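Local coordinates for protein YgiW (Escherichia coli, PDB 1NNX), which is of unknown function but adopts a bacterial OB fold and probably works in the periplasm, at residues V66-H70 and K71-G75. Residues are numbered along the deposited sequence; the frame is centred on the assembly and turned at random. Where two conformers were deposited one is given.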
loop_
_atom_site.group_PDB
_atom_site.type_symbol
_atom_site.label_atom_id
_atom_site.label_comp_id
_atom_site.label_asym_id
_atom_site.label_seq_id
_atom_site.Cartn_x
_atom_site.Cartn_y
_atom_site.Cartn_z
ATOM N N VAL A 66 -0.468 -2.764 5.244
ATOM C CA VAL A 66 -0.976 -3.043 3.907
ATOM C C VAL A 66 -1.480 -4.500 3.836
ATOM O O VAL A 66 -0.910 -5.426 4.448
ATOM C CB VAL A 66 0.079 -2.780 2.809
ATOM C CG1 VAL A 66 0.541 -1.271 2.884
ATOM C CG2 VAL A 66 1.311 -3.666 2.942
ATOM N N ASP A 67 -2.595 -4.676 3.158
ATOM C CA ASP A 67 -3.178 -6.029 2.979
ATOM C C ASP A 67 -2.817 -6.522 1.598
ATOM O O ASP A 67 -3.226 -5.926 0.613
ATOM C CB ASP A 67 -4.701 -5.953 3.149
ATOM C CG ASP A 67 -5.434 -7.295 2.848
ATOM O OD1 ASP A 67 -6.599 -7.412 3.300
ATOM O OD2 ASP A 67 -4.895 -8.202 2.164
ATOM N N ILE A 68 -2.050 -7.608 1.538
ATOM C CA ILE A 68 -1.572 -8.199 0.270
ATOM C C ILE A 68 -2.005 -9.673 0.228
ATOM O O ILE A 68 -1.492 -10.469 0.999
ATOM C CB ILE A 68 -0.069 -8.149 0.173
ATOM C CG1 ILE A 68 0.427 -6.690 0.312
ATOM C CG2 ILE A 68 0.340 -8.680 -1.157
ATOM C CD1 ILE A 68 1.932 -6.528 0.437
ATOM N N ASP A 69 -2.998 -9.936 -0.594
ATOM C CA ASP A 69 -3.494 -11.333 -0.763
ATOM C C ASP A 69 -2.398 -12.135 -1.411
ATOM O O ASP A 69 -1.562 -11.658 -2.185
ATOM C CB ASP A 69 -4.708 -11.332 -1.676
ATOM C CG ASP A 69 -5.378 -12.724 -1.796
ATOM O OD1 ASP A 69 -6.204 -13.067 -0.907
ATOM O OD2 ASP A 69 -5.075 -13.470 -2.770
ATOM N N HIS A 70 -2.419 -13.432 -1.121
ATOM C CA HIS A 70 -1.457 -14.355 -1.670
ATOM C C HIS A 70 -1.336 -14.200 -3.240
ATOM O O HIS A 70 -0.240 -14.302 -3.821
ATOM C CB HIS A 70 -1.898 -15.854 -1.568
ATOM C CG HIS A 70 -0.953 -16.848 -2.210
ATOM N ND1 HIS A 70 0.190 -17.292 -1.583
ATOM C CD2 HIS A 70 -1.005 -17.487 -3.403
ATOM C CE1 HIS A 70 0.807 -18.158 -2.366
ATOM N NE2 HIS A 70 0.102 -18.290 -3.477
ATOM N N LYS A 71 -2.443 -13.954 -3.949
ATOM C CA LYS A 71 -2.371 -13.847 -5.389
ATOM C C LYS A 71 -1.651 -12.634 -5.938
ATOM O O LYS A 71 -1.343 -12.578 -7.124
ATOM C CB LYS A 71 -3.773 -13.904 -6.015
ATOM C CG LYS A 71 -4.683 -12.725 -5.697
ATOM C CD LYS A 71 -6.048 -12.895 -6.378
ATOM C CE LYS A 71 -6.704 -11.546 -6.702
ATOM N NZ LYS A 71 -7.809 -11.703 -7.726
ATOM N N ARG A 72 -1.322 -11.660 -5.085
ATOM C CA ARG A 72 -0.641 -10.477 -5.635
ATOM C C ARG A 72 0.846 -10.677 -5.909
ATOM O O ARG A 72 1.443 -9.979 -6.715
ATOM C CB ARG A 72 -0.786 -9.268 -4.678
ATOM C CG ARG A 72 -2.161 -8.966 -4.282
ATOM C CD ARG A 72 -3.037 -8.666 -5.537
ATOM N NE ARG A 72 -4.438 -8.569 -5.145
ATOM C CZ ARG A 72 -5.459 -8.512 -5.990
ATOM N NH1 ARG A 72 -5.246 -8.539 -7.298
ATOM N NH2 ARG A 72 -6.704 -8.424 -5.518
ATOM N N TRP A 73 1.450 -11.699 -5.305
ATOM C CA TRP A 73 2.884 -11.845 -5.476
ATOM C C TRP A 73 3.324 -12.212 -6.892
ATOM O O TRP A 73 4.353 -11.750 -7.364
ATOM C CB TRP A 73 3.445 -12.829 -4.430
ATOM C CG TRP A 73 3.164 -12.403 -2.978
ATOM C CD1 TRP A 73 2.224 -12.926 -2.153
ATOM C CD2 TRP A 73 3.774 -11.317 -2.247
ATOM N NE1 TRP A 73 2.205 -12.266 -0.970
ATOM C CE2 TRP A 73 3.146 -11.266 -0.989
ATOM C CE3 TRP A 73 4.795 -10.396 -2.529
ATOM C CZ2 TRP A 73 3.489 -10.331 -0.002
ATOM C CZ3 TRP A 73 5.144 -9.453 -1.528
ATOM C CH2 TRP A 73 4.492 -9.424 -0.287
ATOM N N ASN A 74 2.546 -13.052 -7.566
ATOM C CA ASN A 74 2.880 -13.443 -8.927
ATOM C C ASN A 74 4.302 -13.925 -9.200
ATOM O O ASN A 74 4.924 -13.502 -10.172
ATOM C CB ASN A 74 2.560 -12.290 -9.888
ATOM C CG ASN A 74 1.070 -12.014 -9.981
ATOM O OD1 ASN A 74 0.268 -12.932 -9.913
ATOM N ND2 ASN A 74 0.698 -10.757 -10.153
ATOM N N GLY A 75 4.816 -14.810 -8.350
ATOM C CA GLY A 75 6.158 -15.342 -8.562
ATOM C C GLY A 75 7.322 -14.483 -8.087
ATOM O O GLY A 75 8.487 -14.935 -8.080
HETATM O O HOH W 1 -4.456 -7.738 -1.776
HETATM O O HOH W 2 0.310 -12.470 1.323
HETATM O O HOH W 3 1.024 -15.261 -6.328
#
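With CG anti to the backbone N (chi1 -174°), the carboxylate of Asp-69 reaches forward to Lys-71, while Trp-73, its CG anti to the carbonyl carbon (chi1 -58°), brings its indole against Ile-68. Asp-69 OD2 takes the amide N of Lys-71 at 2.9 Å in a nearly straight bond, met on the anti side of the carboxylate and 31° out of its plane. The backbone of Asp-69 then closes the turn: Arg-72 N donates to Asp-69 O at 2.9 Å. A weaker bond follows, from Trp-73 N to His-70 O at 3.4 Å. An Asx turn is thus overlaid on a type I beta turn over 69-72, leading from strand 62-67 of the OB fold into the loop before strand 84-93.

On the apolar side, Ile-68 CG2, in the conformer given, makes an off-centre CH-pi contact 4.2 Å from the centroid of the six-membered ring of Trp-73. The same methyl touches Arg-72 CB at 3.7 Å. Tyr-55 of strand 54-59, edge-to-face with Trp-73, and Ile-104 of strand 96-106 extend this cluster. A water lies in the indole plane at its edge, accepting from Trp-73 NE1 and donating to Ile-68 O, which joins ring to backbone. Carboxylate and carbonyl of Asp-69 therefore each take one amide, fixing how the chain turns.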